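Local coordinates for putative baseplate protein (Unidentified phage, PDB 2FSD), which forms the head domain of a lactococcal phage receptor-binding protein and probably recognises the receptor on the surface of the host cell, at residues P35-N40 with P85-N90; I50-I55 with Y61-S66; S116-G121 with I133-S138. All blocks are in the same frame, centred on the assembly; numbering follows the deposited sequence.

Interaction 1 (P35-N40 with P85-N90); sequences PWTDLN and PAFGTN
Phe87 is the residue of 85-90 that reaches strand 35-38, and it meets Thr37 there with the outer edge of its ring. The approach to it begins at Pro85, where the loop takes up helical backbone angles that last through Ala86 to Phe87 without regular helical bonding. At Phe87 the side chain points toward the strand: CG stands anti to the carbonyl carbon, chi1 -68°, which sends the ring out from the loop. Its CE2 lies 3.8 Å from Thr37 CB, and this CB sits at the ring edge, near the ring plane. Thr37 CG2 is also close to Phe87 CE2, at 4.1 Å, while Thr37 OG1 comes 3.9 Å from Phe87 CZ, so the threonine sets its whole branch point against the far end of the ring. The hydroxyl is tied back to its own strand: Thr37 OG1 donates to Pro35 O over 2.8 Å, from above the carbonyl plane, which fixes the rotation of the threonine that faces the ring. Pro35 O adds a looser contact, 4.4 Å from Phe87 CZ and oblique to the ring. After Phe87 the chain turns at Gly88, which has positive phi and whose N makes a weak hydrogen bond back to Pro85 O. The loop joins strand 77-82 to strand 94-102. It packs its phenylalanine against Ile34 of the first strand, against Ala53 and Ile55 of strand 50-56 and against Ile60 of strand 59-68, while Thr37 is joined to Ala53 by backbone hydrogen bonding between strands 34-41 and 50-56.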
ATOM      1  N   PRO A  35      17.845 -10.903  -7.981  1.00 23.41           N
ATOM      2  CA  PRO A  35      16.733 -11.847  -7.787  1.00 22.72           C
ATOM      3  C   PRO A  35      16.059 -11.680  -6.414  1.00 21.88           C
ATOM      4  O   PRO A  35      16.512 -10.880  -5.576  1.00 21.04           O
ATOM      5  CB  PRO A  35      17.411 -13.218  -7.895  1.00 22.53           C
ATOM      6  CG  PRO A  35      18.818 -12.974  -7.525  1.00 23.16           C
ATOM      7  CD  PRO A  35      19.152 -11.590  -7.993  1.00 23.16           C
ATOM      8  N   TRP A  36      14.973 -12.419  -6.209  1.00 21.17           N
ATOM      9  CA  TRP A  36      14.298 -12.455  -4.930  1.00 20.75           C
ATOM     10  C   TRP A  36      15.328 -12.760  -3.841  1.00 20.72           C
ATOM     11  O   TRP A  36      16.079 -13.750  -3.935  1.00 21.32           O
ATOM     12  CB  TRP A  36      13.205 -13.515  -4.924  1.00 20.62           C
ATOM     13  CG  TRP A  36      11.879 -13.125  -5.571  1.00 20.47           C
ATOM     14  CD1 TRP A  36      11.198 -13.834  -6.516  1.00 19.86           C
ATOM     15  CD2 TRP A  36      11.065 -11.980  -5.272  1.00 20.81           C
ATOM     16  NE1 TRP A  36      10.022 -13.205  -6.837  1.00 19.95           N
ATOM     17  CE2 TRP A  36       9.912 -12.061  -6.092  1.00 21.18           C
ATOM     18  CE3 TRP A  36      11.190 -10.895  -4.389  1.00 20.74           C
ATOM     19  CZ2 TRP A  36       8.898 -11.092  -6.065  1.00 20.54           C
ATOM     20  CZ3 TRP A  36      10.185  -9.934  -4.361  1.00 20.16           C
ATOM     21  CH2 TRP A  36       9.055 -10.038  -5.198  1.00 20.54           C
ATOM     22  N   THR A  37      15.376 -11.881  -2.838  1.00 20.29           N
ATOM     23  CA  THR A  37      16.332 -11.943  -1.737  1.00 20.01           C
ATOM     24  C   THR A  37      15.580 -11.645  -0.445  1.00 19.85           C
ATOM     25  O   THR A  37      14.784 -10.716  -0.402  1.00 18.67           O
ATOM     26  CB  THR A  37      17.434 -10.892  -1.915  1.00 19.93           C
ATOM     27  OG1 THR A  37      18.011 -11.020  -3.219  1.00 20.73           O
ATOM     28  CG2 THR A  37      18.523 -11.024  -0.854  1.00 19.70           C
ATOM     29  N   ASP A  38      15.831 -12.448   0.591  1.00 19.83           N
ATOM     30  CA  ASP A  38      15.283 -12.196   1.918  1.00 19.66           C
ATOM     31  C   ASP A  38      15.880 -10.914   2.501  1.00 19.42           C
ATOM     32  O   ASP A  38      17.091 -10.692   2.436  1.00 19.13           O
ATOM     33  CB  ASP A  38      15.592 -13.360   2.872  1.00 19.69           C
ATOM     34  CG  ASP A  38      14.940 -14.659   2.453  1.00 21.27           C
ATOM     35  OD1 ASP A  38      13.770 -14.649   1.983  1.00 20.34           O
ATOM     36  OD2 ASP A  38      15.619 -15.705   2.597  1.00 24.58           O
ATOM     37  N   LEU A  39      15.035 -10.077   3.088  1.00 19.37           N
ATOM     38  CA  LEU A  39      15.533  -8.949   3.851  1.00 19.58           C
ATOM     39  C   LEU A  39      16.045  -9.493   5.175  1.00 19.87           C
ATOM     40  O   LEU A  39      15.668 -10.598   5.585  1.00 19.63           O
ATOM     41  CB  LEU A  39      14.449  -7.910   4.113  1.00 19.43           C
ATOM     42  CG  LEU A  39      14.121  -6.939   2.986  1.00 19.20           C
ATOM     43  CD1 LEU A  39      13.556  -7.680   1.786  1.00 19.34           C
ATOM     44  CD2 LEU A  39      13.138  -5.877   3.496  1.00 19.29           C
ATOM     45  N   ASN A  40      16.917  -8.717   5.812  1.00 19.92           N
ATOM     46  CA  ASN A  40      17.322  -8.961   7.197  1.00 20.33           C
ATOM     47  C   ASN A  40      16.250  -8.379   8.102  1.00 20.08           C
ATOM     48  O   ASN A  40      15.858  -7.226   7.933  1.00 19.95           O
ATOM     49  CB  ASN A  40      18.698  -8.324   7.487  1.00 20.13           C
ATOM     50  CG  ASN A  40      19.775  -8.781   6.484  1.00 20.59           C
ATOM     51  OD1 ASN A  40      19.893  -9.971   6.197  1.00 19.74           O
ATOM     52  ND2 ASN A  40      20.532  -7.830   5.929  1.00 19.27           N
ATOM     53  N   PRO A  85      22.969  -4.824   1.231  1.00 24.98           N
ATOM     54  CA  PRO A  85      23.760  -3.870   0.429  1.00 25.70           C
ATOM     55  C   PRO A  85      23.765  -4.098  -1.083  1.00 26.55           C
ATOM     56  O   PRO A  85      24.212  -3.226  -1.817  1.00 27.58           O
ATOM     57  CB  PRO A  85      25.188  -4.054   0.958  1.00 25.57           C
ATOM     58  CG  PRO A  85      25.049  -4.593   2.285  1.00 25.88           C
ATOM     59  CD  PRO A  85      23.763  -5.377   2.341  1.00 25.20           C
ATOM     60  N   ALA A  86      23.322  -5.259  -1.545  1.00 27.51           N
ATOM     61  CA  ALA A  86      23.195  -5.496  -2.972  1.00 28.16           C
ATOM     62  C   ALA A  86      22.192  -4.521  -3.607  1.00 29.00           C
ATOM     63  O   ALA A  86      22.395  -4.093  -4.748  1.00 29.46           O
ATOM     64  CB  ALA A  86      22.784  -6.954  -3.244  1.00 28.44           C
ATOM     65  N   PHE A  87      21.134  -4.163  -2.869  1.00 29.29           N
ATOM     66  CA  PHE A  87      20.062  -3.299  -3.396  1.00 29.61           C
ATOM     67  C   PHE A  87      20.463  -1.827  -3.508  1.00 30.23           C
ATOM     68  O   PHE A  87      19.793  -1.057  -4.190  1.00 30.74           O
ATOM     69  CB  PHE A  87      18.767  -3.436  -2.572  1.00 29.36           C
ATOM     70  CG  PHE A  87      18.105  -4.775  -2.719  1.00 28.91           C
ATOM     71  CD1 PHE A  87      17.003  -4.935  -3.543  1.00 28.07           C
ATOM     72  CD2 PHE A  87      18.612  -5.895  -2.055  1.00 28.85           C
ATOM     73  CE1 PHE A  87      16.405  -6.188  -3.698  1.00 28.46           C
ATOM     74  CE2 PHE A  87      18.019  -7.144  -2.200  1.00 28.90           C
ATOM     75  CZ  PHE A  87      16.913  -7.286  -3.020  1.00 28.81           C
ATOM     76  N   GLY A  88      21.540  -1.435  -2.828  1.00 30.93           N
ATOM     77  CA  GLY A  88      22.125  -0.111  -3.008  1.00 30.96           C
ATOM     78  C   GLY A  88      21.466   0.986  -2.196  1.00 31.42           C
ATOM     79  O   GLY A  88      20.820   0.726  -1.183  1.00 31.59           O
ATOM     80  N   THR A  89      21.636   2.219  -2.668  1.00 31.72           N
ATOM     81  CA  THR A  89      21.330   3.444  -1.916  1.00 31.68           C
ATOM     82  C   THR A  89      20.089   4.163  -2.454  1.00 31.59           C
ATOM     83  O   THR A  89      19.321   4.773  -1.706  1.00 31.17           O
ATOM     84  CB  THR A  89      22.573   4.398  -1.975  1.00 31.96           C
ATOM     85  OG1 THR A  89      23.404   4.167  -0.833  1.00 32.35           O
ATOM     86  CG2 THR A  89      22.191   5.884  -2.026  1.00 32.42           C
ATOM     87  N   ASN A  90      19.901   4.052  -3.763  1.00 31.51           N
ATOM     88  CA  ASN A  90      18.924   4.832  -4.513  1.00 31.21           C
ATOM     89  C   ASN A  90      17.469   4.323  -4.418  1.00 30.89           C
ATOM     90  O   ASN A  90      16.721   4.322  -5.418  1.00 30.75           O
ATOM     91  CB  ASN A  90      19.376   4.841  -5.972  1.00 31.50           C
ATOM     92  CG  ASN A  90      19.559   3.440  -6.521  1.00 32.97           C
ATOM     93  OD1 ASN A  90      19.464   2.452  -5.778  1.00 34.99           O
ATOM     94  ND2 ASN A  90      19.834   3.341  -7.820  1.00 35.52           N
TER

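Interaction 2 (I50-I55 with Y61-S66); sequences ILQARI and YVRGNS
Gln52 and Arg63 run alongside each other across the two strands with the same sense, the amide and guanidinium planes only 20° apart. Both have CG tucked between the backbone N and the carbonyl carbon, and both then run out extended, which brings the amide end to the edge of the guanidinium group. Their aliphatic parts also touch, Gln52 CG to Arg63 CG at 4.1 Å. Next along the same face Arg54 and Tyr61 pass at a slant: Arg54 CG is 3.9 Å from Tyr61 CD2, an oblique approach to the ring, and the chain of Arg54 bends further out, its guanidinium plane steeply inclined to the ring. Trp36 makes cation-pi contacts with both Arg54 and Arg63, so the indole lies among the long polar side chains of this outer face. The strands form a beta hairpin, antiparallel at 176°, whose ladder alternates hydrogen-bonded pairs (Ile50 with Asn65, Gln52 with Arg63, Arg54 with Tyr61) and non-hydrogen-bonded ones. In the middle pair Arg63 N donates to Gln52 O over 3.1 Å, almost straight at 171°. At one end Asn65 N reaches Ile50 O at 2.8 Å, and at the other Tyr61 N reaches Arg54 O at 2.9 Å. The non-hydrogen-bonded pairs set Leu51, Ala53 and Val62 on the opposite, buried face. Here Ala53 CB meets Val62 CG2 at 4.1 Å, and Leu51, whose partner is Gly64, lays CD1 3.8 Å from Arg63 O. Leu51 and Val62 both pack on Phe135 of strand 132-140, and Ala53 packs on Phe83 and Phe87.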
ATOM      1  N   ILE A  50       7.385 -14.676   5.063  1.00 19.51           N
ATOM      2  CA  ILE A  50       8.422 -14.381   4.062  1.00 19.44           C
ATOM      3  C   ILE A  50       8.506 -12.880   3.764  1.00 19.01           C
ATOM      4  O   ILE A  50       7.493 -12.211   3.602  1.00 19.05           O
ATOM      5  CB  ILE A  50       8.241 -15.258   2.788  1.00 19.39           C
ATOM      6  CG1 ILE A  50       8.404 -16.745   3.163  1.00 19.46           C
ATOM      7  CG2 ILE A  50       9.262 -14.903   1.702  1.00 19.56           C
ATOM      8  CD1 ILE A  50       8.240 -17.705   2.005  1.00 20.03           C
ATOM      9  N   LEU A  51       9.738 -12.374   3.736  1.00 18.66           N
ATOM     10  CA  LEU A  51      10.022 -10.955   3.528  1.00 18.66           C
ATOM     11  C   LEU A  51      11.195 -10.848   2.584  1.00 18.25           C
ATOM     12  O   LEU A  51      12.324 -11.169   2.947  1.00 18.16           O
ATOM     13  CB  LEU A  51      10.371 -10.257   4.847  1.00 18.47           C
ATOM     14  CG  LEU A  51      10.748  -8.785   4.724  1.00 19.00           C
ATOM     15  CD1 LEU A  51       9.606  -7.922   4.149  1.00 18.83           C
ATOM     16  CD2 LEU A  51      11.221  -8.240   6.079  1.00 19.18           C
ATOM     17  N   GLN A  52      10.918 -10.410   1.366  1.00 18.16           N
ATOM     18  CA  GLN A  52      11.917 -10.407   0.315  1.00 18.21           C
ATOM     19  C   GLN A  52      11.707  -9.280  -0.712  1.00 17.70           C
ATOM     20  O   GLN A  52      10.627  -8.705  -0.824  1.00 17.01           O
ATOM     21  CB  GLN A  52      11.937 -11.780  -0.371  1.00 18.32           C
ATOM     22  CG  GLN A  52      10.556 -12.302  -0.722  1.00 19.14           C
ATOM     23  CD  GLN A  52      10.573 -13.577  -1.528  1.00 18.57           C
ATOM     24  OE1 GLN A  52      11.619 -14.127  -1.823  1.00 20.78           O
ATOM     25  NE2 GLN A  52       9.401 -14.049  -1.892  1.00 19.34           N
ATOM     26  N   ALA A  53      12.773  -8.974  -1.439  1.00 18.02           N
ATOM     27  CA  ALA A  53      12.765  -7.948  -2.464  1.00 18.64           C
ATOM     28  C   ALA A  53      13.592  -8.377  -3.698  1.00 19.29           C
ATOM     29  O   ALA A  53      14.472  -9.251  -3.609  1.00 19.26           O
ATOM     30  CB  ALA A  53      13.271  -6.638  -1.899  1.00 18.23           C
ATOM     31  N   ARG A  54      13.275  -7.770  -4.846  1.00 19.75           N
ATOM     32  CA  ARG A  54      13.971  -8.027  -6.118  1.00 20.23           C
ATOM     33  C   ARG A  54      14.022  -6.738  -6.953  1.00 20.13           C
ATOM     34  O   ARG A  54      13.208  -5.829  -6.764  1.00 19.36           O
ATOM     35  CB  ARG A  54      13.256  -9.134  -6.904  1.00 20.25           C
ATOM     36  CG  ARG A  54      12.138  -8.615  -7.783  1.00 21.17           C
ATOM     37  CD  ARG A  54      11.192  -9.680  -8.284  1.00 22.48           C
ATOM     38  NE  ARG A  54      11.845 -10.685  -9.108  1.00 24.65           N
ATOM     39  CZ  ARG A  54      11.214 -11.578  -9.871  1.00 24.78           C
ATOM     40  NH1 ARG A  54       9.894 -11.607  -9.959  1.00 26.56           N
ATOM     41  NH2 ARG A  54      11.928 -12.450 -10.561  1.00 25.34           N
ATOM     42  N   ILE A  55      14.979  -6.664  -7.873  1.00 20.58           N
ATOM     43  CA  ILE A  55      15.063  -5.540  -8.813  1.00 20.80           C
ATOM     44  C   ILE A  55      15.054  -6.090 -10.234  1.00 21.31           C
ATOM     45  O   ILE A  55      15.921  -6.905 -10.597  1.00 22.38           O
ATOM     46  CB  ILE A  55      16.317  -4.676  -8.588  1.00 21.03           C
ATOM     47  CG1 ILE A  55      16.268  -4.024  -7.205  1.00 21.00           C
ATOM     48  CG2 ILE A  55      16.442  -3.580  -9.682  1.00 20.88           C
ATOM     49  CD1 ILE A  55      17.577  -3.422  -6.753  1.00 20.96           C
ATOM     50  N   TYR A  61      10.732  -4.395  -6.244  1.00 16.13           N
ATOM     51  CA  TYR A  61       9.511  -5.006  -5.746  1.00 16.08           C
ATOM     52  C   TYR A  61       9.790  -5.562  -4.358  1.00 15.87           C
ATOM     53  O   TYR A  61      10.792  -6.230  -4.148  1.00 15.62           O
ATOM     54  CB  TYR A  61       9.060  -6.164  -6.650  1.00 16.45           C
ATOM     55  CG  TYR A  61       8.843  -5.762  -8.086  1.00 16.54           C
ATOM     56  CD1 TYR A  61       7.565  -5.538  -8.572  1.00 17.20           C
ATOM     57  CD2 TYR A  61       9.914  -5.585  -8.949  1.00 17.16           C
ATOM     58  CE1 TYR A  61       7.353  -5.145  -9.884  1.00 17.31           C
ATOM     59  CE2 TYR A  61       9.713  -5.184 -10.263  1.00 17.77           C
ATOM     60  CZ  TYR A  61       8.424  -4.967 -10.720  1.00 16.80           C
ATOM     61  OH  TYR A  61       8.203  -4.583 -12.012  1.00 16.92           O
ATOM     62  N   VAL A  62       8.896  -5.295  -3.418  1.00 15.76           N
ATOM     63  CA  VAL A  62       9.027  -5.819  -2.069  1.00 15.76           C
ATOM     64  C   VAL A  62       7.697  -6.451  -1.677  1.00 15.87           C
ATOM     65  O   VAL A  62       6.633  -5.891  -1.930  1.00 15.23           O
ATOM     66  CB  VAL A  62       9.421  -4.727  -1.051  1.00 15.31           C
ATOM     67  CG1 VAL A  62       9.978  -5.357   0.217  1.00 15.50           C
ATOM     68  CG2 VAL A  62      10.432  -3.759  -1.643  1.00 15.01           C
ATOM     69  N   ARG A  63       7.768  -7.629  -1.069  1.00 16.44           N
ATOM     70  CA  ARG A  63       6.572  -8.288  -0.548  1.00 16.57           C
ATOM     71  C   ARG A  63       6.804  -8.904   0.822  1.00 16.35           C
ATOM     72  O   ARG A  63       7.893  -9.356   1.137  1.00 15.77           O
ATOM     73  CB  ARG A  63       6.069  -9.354  -1.517  1.00 16.64           C
ATOM     74  CG  ARG A  63       7.109 -10.369  -1.924  1.00 17.10           C
ATOM     75  CD  ARG A  63       6.438 -11.500  -2.672  1.00 17.24           C
ATOM     76  NE  ARG A  63       7.405 -12.446  -3.211  1.00 17.02           N
ATOM     77  CZ  ARG A  63       7.147 -13.298  -4.200  1.00 16.73           C
ATOM     78  NH1 ARG A  63       5.958 -13.329  -4.784  1.00 17.08           N
ATOM     79  NH2 ARG A  63       8.094 -14.116  -4.626  1.00 16.82           N
ATOM     80  N   GLY A  64       5.743  -8.901   1.622  1.00 16.77           N
ATOM     81  CA  GLY A  64       5.727  -9.536   2.916  1.00 17.00           C
ATOM     82  C   GLY A  64       4.524 -10.451   2.975  1.00 17.26           C
ATOM     83  O   GLY A  64       3.438 -10.104   2.491  1.00 16.42           O
ATOM     84  N   ASN A  65       4.730 -11.631   3.544  1.00 17.87           N
ATOM     85  CA  ASN A  65       3.662 -12.581   3.741  1.00 18.49           C
ATOM     86  C   ASN A  65       3.707 -13.180   5.162  1.00 18.84           C
ATOM     87  O   ASN A  65       4.645 -13.892   5.527  1.00 18.19           O
ATOM     88  CB  ASN A  65       3.718 -13.663   2.651  1.00 18.86           C
ATOM     89  CG  ASN A  65       2.485 -14.512   2.626  1.00 19.70           C
ATOM     90  OD1 ASN A  65       2.265 -15.320   3.520  1.00 24.78           O
ATOM     91  ND2 ASN A  65       1.655 -14.324   1.614  1.00 23.55           N
ATOM     92  N   SER A  66       2.685 -12.837   5.946  1.00 19.46           N
ATOM     93  CA  SER A  66       2.501 -13.305   7.310  1.00 20.02           C
ATOM     94  C   SER A  66       3.764 -13.122   8.131  1.00 20.49           C
ATOM     95  O   SER A  66       4.289 -14.062   8.710  1.00 20.92           O
ATOM     96  CB  SER A  66       2.040 -14.768   7.330  1.00 20.39           C
ATOM     97  OG  SER A  66       0.739 -14.911   6.783  1.00 19.82           O
TER

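Interaction 3 (S116-G121 with I133-S138); sequences SGIAVG and ISFALS
The core of the closed antiparallel beta barrel is built here, where strand 117-121 faces strand 133-138 across the interior. No hydrogen bonds link them: their axes stay 10.1 Å apart and cross at 123°, and inward side chains fill the interval. Ile118 and Phe135 approach one another head-on. The isoleucine sets CG2 3.8 Å from Phe135 CZ, oblique to the ring, and its CD1 lies 4.2 Å from the same CZ, so both methyl groups lie against the CZ end of the ring from the same side. Chi1 of Ile118, -63°, turns CG2 to the phenylalanine, and the bend at chi2, -70°, brings CD1 to the ring as well. A looser touch from Ile118 CD1 to Leu137 CD2, at 4.5 Å, extends the contact along the second strand. At the other end Val120 and Ile133 meet tip to tip, Val120 CG2 to Ile133 CG2 at 4.0 Å, with Ile133 CD1 4.1 Å from Val120 CB. All five side chains are buried, and Phe100 of strand 94-102 lies against both Val120 and Ile133. On the other side of strand 133-138 Ser134 OG is hydrogen-bonded to Ser66 N. Leu137 and Ser138 pair with an antiparallel strand of the second subunit, extending the sheet into it, and Ala136 N is hydrogen-bonded to Ser97 OG of that subunit. Two non-adjacent strands thus meet through inward apolar side chains alone, as in the core of a closed antiparallel barrel.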
ATOM      1  N   SER A 116      16.058   2.984   4.310  1.00 18.77           N
ATOM      2  CA  SER A 116      16.291   2.375   5.623  1.00 19.04           C
ATOM      3  C   SER A 116      15.641   1.018   5.830  1.00 18.85           C
ATOM      4  O   SER A 116      15.926   0.349   6.827  1.00 19.01           O
ATOM      5  CB  SER A 116      15.817   3.313   6.721  1.00 19.18           C
ATOM      6  OG  SER A 116      16.439   4.567   6.563  1.00 21.36           O
ATOM      7  N   GLY A 117      14.765   0.622   4.907  1.00 18.89           N
ATOM      8  CA  GLY A 117      14.143  -0.689   4.941  1.00 18.73           C
ATOM      9  C   GLY A 117      12.634  -0.630   4.923  1.00 18.69           C
ATOM     10  O   GLY A 117      12.043   0.259   4.301  1.00 19.06           O
ATOM     11  N   ILE A 118      12.026  -1.614   5.580  1.00 18.24           N
ATOM     12  CA  ILE A 118      10.583  -1.718   5.746  1.00 18.37           C
ATOM     13  C   ILE A 118      10.281  -1.564   7.230  1.00 18.37           C
ATOM     14  O   ILE A 118      10.978  -2.107   8.075  1.00 18.36           O
ATOM     15  CB  ILE A 118      10.031  -3.096   5.240  1.00 18.30           C
ATOM     16  CG1 ILE A 118      10.272  -3.277   3.728  1.00 16.71           C
ATOM     17  CG2 ILE A 118       8.528  -3.259   5.578  1.00 18.05           C
ATOM     18  CD1 ILE A 118       9.443  -2.384   2.843  1.00 15.92           C
ATOM     19  N   ALA A 119       9.257  -0.783   7.534  1.00 18.67           N
ATOM     20  CA  ALA A 119       8.791  -0.592   8.901  1.00 19.22           C
ATOM     21  C   ALA A 119       7.264  -0.523   8.864  1.00 19.49           C
ATOM     22  O   ALA A 119       6.670  -0.241   7.818  1.00 19.69           O
ATOM     23  CB  ALA A 119       9.396   0.674   9.502  1.00 19.37           C
ATOM     24  N   VAL A 120       6.622  -0.801   9.989  1.00 20.06           N
ATOM     25  CA  VAL A 120       5.165  -0.910   9.993  1.00 20.04           C
ATOM     26  C   VAL A 120       4.515   0.072  10.975  1.00 20.16           C
ATOM     27  O   VAL A 120       4.973   0.236  12.094  1.00 20.00           O
ATOM     28  CB  VAL A 120       4.713  -2.400  10.177  1.00 20.05           C
ATOM     29  CG1 VAL A 120       5.178  -2.981  11.511  1.00 19.54           C
ATOM     30  CG2 VAL A 120       3.209  -2.536   9.997  1.00 20.64           C
ATOM     31  N   GLY A 121       3.457   0.740  10.509  1.00 20.43           N
ATOM     32  CA  GLY A 121       2.720   1.723  11.298  1.00 20.34           C
ATOM     33  C   GLY A 121       1.290   1.305  11.574  1.00 20.32           C
ATOM     34  O   GLY A 121       0.739   0.456  10.876  1.00 19.66           O
ATOM     35  N   ILE A 133       2.039  -9.367   9.411  1.00 20.04           N
ATOM     36  CA  ILE A 133       1.748  -8.447   8.292  1.00 19.88           C
ATOM     37  C   ILE A 133       2.005  -9.052   6.895  1.00 19.09           C
ATOM     38  O   ILE A 133       2.936  -9.829   6.691  1.00 18.42           O
ATOM     39  CB  ILE A 133       2.505  -7.079   8.435  1.00 20.12           C
ATOM     40  CG1 ILE A 133       4.026  -7.271   8.390  1.00 20.12           C
ATOM     41  CG2 ILE A 133       2.089  -6.390   9.730  1.00 20.50           C
ATOM     42  CD1 ILE A 133       4.798  -5.987   8.215  1.00 20.10           C
ATOM     43  N   SER A 134       1.138  -8.678   5.962  1.00 18.74           N
ATOM     44  CA  SER A 134       1.269  -8.996   4.558  1.00 18.64           C
ATOM     45  C   SER A 134       1.130  -7.707   3.746  1.00 18.36           C
ATOM     46  O   SER A 134       0.323  -6.822   4.072  1.00 17.76           O
ATOM     47  CB  SER A 134       0.199 -10.008   4.113  1.00 18.72           C
ATOM     48  OG  SER A 134       0.375 -11.284   4.724  1.00 18.50           O
ATOM     49  N   PHE A 135       1.940  -7.604   2.692  1.00 18.28           N
ATOM     50  CA  PHE A 135       1.915  -6.446   1.807  1.00 18.18           C
ATOM     51  C   PHE A 135       2.655  -6.748   0.516  1.00 18.10           C
ATOM     52  O   PHE A 135       3.396  -7.727   0.424  1.00 17.54           O
ATOM     53  CB  PHE A 135       2.544  -5.222   2.483  1.00 17.93           C
ATOM     54  CG  PHE A 135       4.030  -5.349   2.707  1.00 17.98           C
ATOM     55  CD1 PHE A 135       4.934  -4.869   1.758  1.00 18.80           C
ATOM     56  CD2 PHE A 135       4.523  -5.951   3.855  1.00 17.17           C
ATOM     57  CE1 PHE A 135       6.306  -4.994   1.953  1.00 19.14           C
ATOM     58  CE2 PHE A 135       5.886  -6.080   4.059  1.00 17.41           C
ATOM     59  CZ  PHE A 135       6.782  -5.606   3.112  1.00 18.22           C
ATOM     60  N   ALA A 136       2.457  -5.877  -0.471  1.00 18.03           N
ATOM     61  CA  ALA A 136       3.263  -5.882  -1.681  1.00 18.39           C
ATOM     62  C   ALA A 136       3.401  -4.453  -2.217  1.00 18.46           C
ATOM     63  O   ALA A 136       2.440  -3.668  -2.244  1.00 18.97           O
ATOM     64  CB  ALA A 136       2.668  -6.813  -2.732  1.00 18.31           C
ATOM     65  N   LEU A 137       4.606  -4.106  -2.624  1.00 18.31           N
ATOM     66  CA  LEU A 137       4.834  -2.783  -3.174  1.00 18.76           C
ATOM     67  C   LEU A 137       5.930  -2.799  -4.225  1.00 18.53           C
ATOM     68  O   LEU A 137       6.680  -3.767  -4.343  1.00 18.01           O
ATOM     69  CB  LEU A 137       5.135  -1.771  -2.062  1.00 18.50           C
ATOM     70  CG  LEU A 137       6.314  -2.014  -1.121  1.00 18.63           C
ATOM     71  CD1 LEU A 137       7.677  -1.728  -1.783  1.00 18.32           C
ATOM     72  CD2 LEU A 137       6.130  -1.149   0.112  1.00 19.03           C
ATOM     73  N   SER A 138       5.974  -1.724  -5.004  1.00 19.05           N
ATOM     74  CA  SER A 138       6.999  -1.543  -6.017  1.00 19.65           C
ATOM     75  C   SER A 138       7.053  -0.089  -6.506  1.00 19.93           C
ATOM     76  O   SER A 138       6.046   0.610  -6.526  1.00 18.99           O
ATOM     77  CB  SER A 138       6.778  -2.493  -7.196  1.00 19.48           C
ATOM     78  OG  SER A 138       5.623  -2.154  -7.927  1.00 18.87           O
TER

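In the fold
All three contacts belong to one eight-stranded antiparallel barrel. Along the chain, interaction 2 falls between the two segments of interaction 1, and interaction 3 follows later. The centres of interactions 1 and 2 are about 10 Å apart, those of 2 and 3 about 8 Å, and those of 1 and 3 about 14 Å. Strand 34-41 pairs with 50-56, and strand 59-68 with 132-140; both pairings belong to the same sheet, which runs 34-41, 50-56, 59-68, 132-140 and so links the three contacts. Leu39 also packs on Ile118 through the interior. The loop 85-90, the hairpin and the interior contact are thus parts of one head domain.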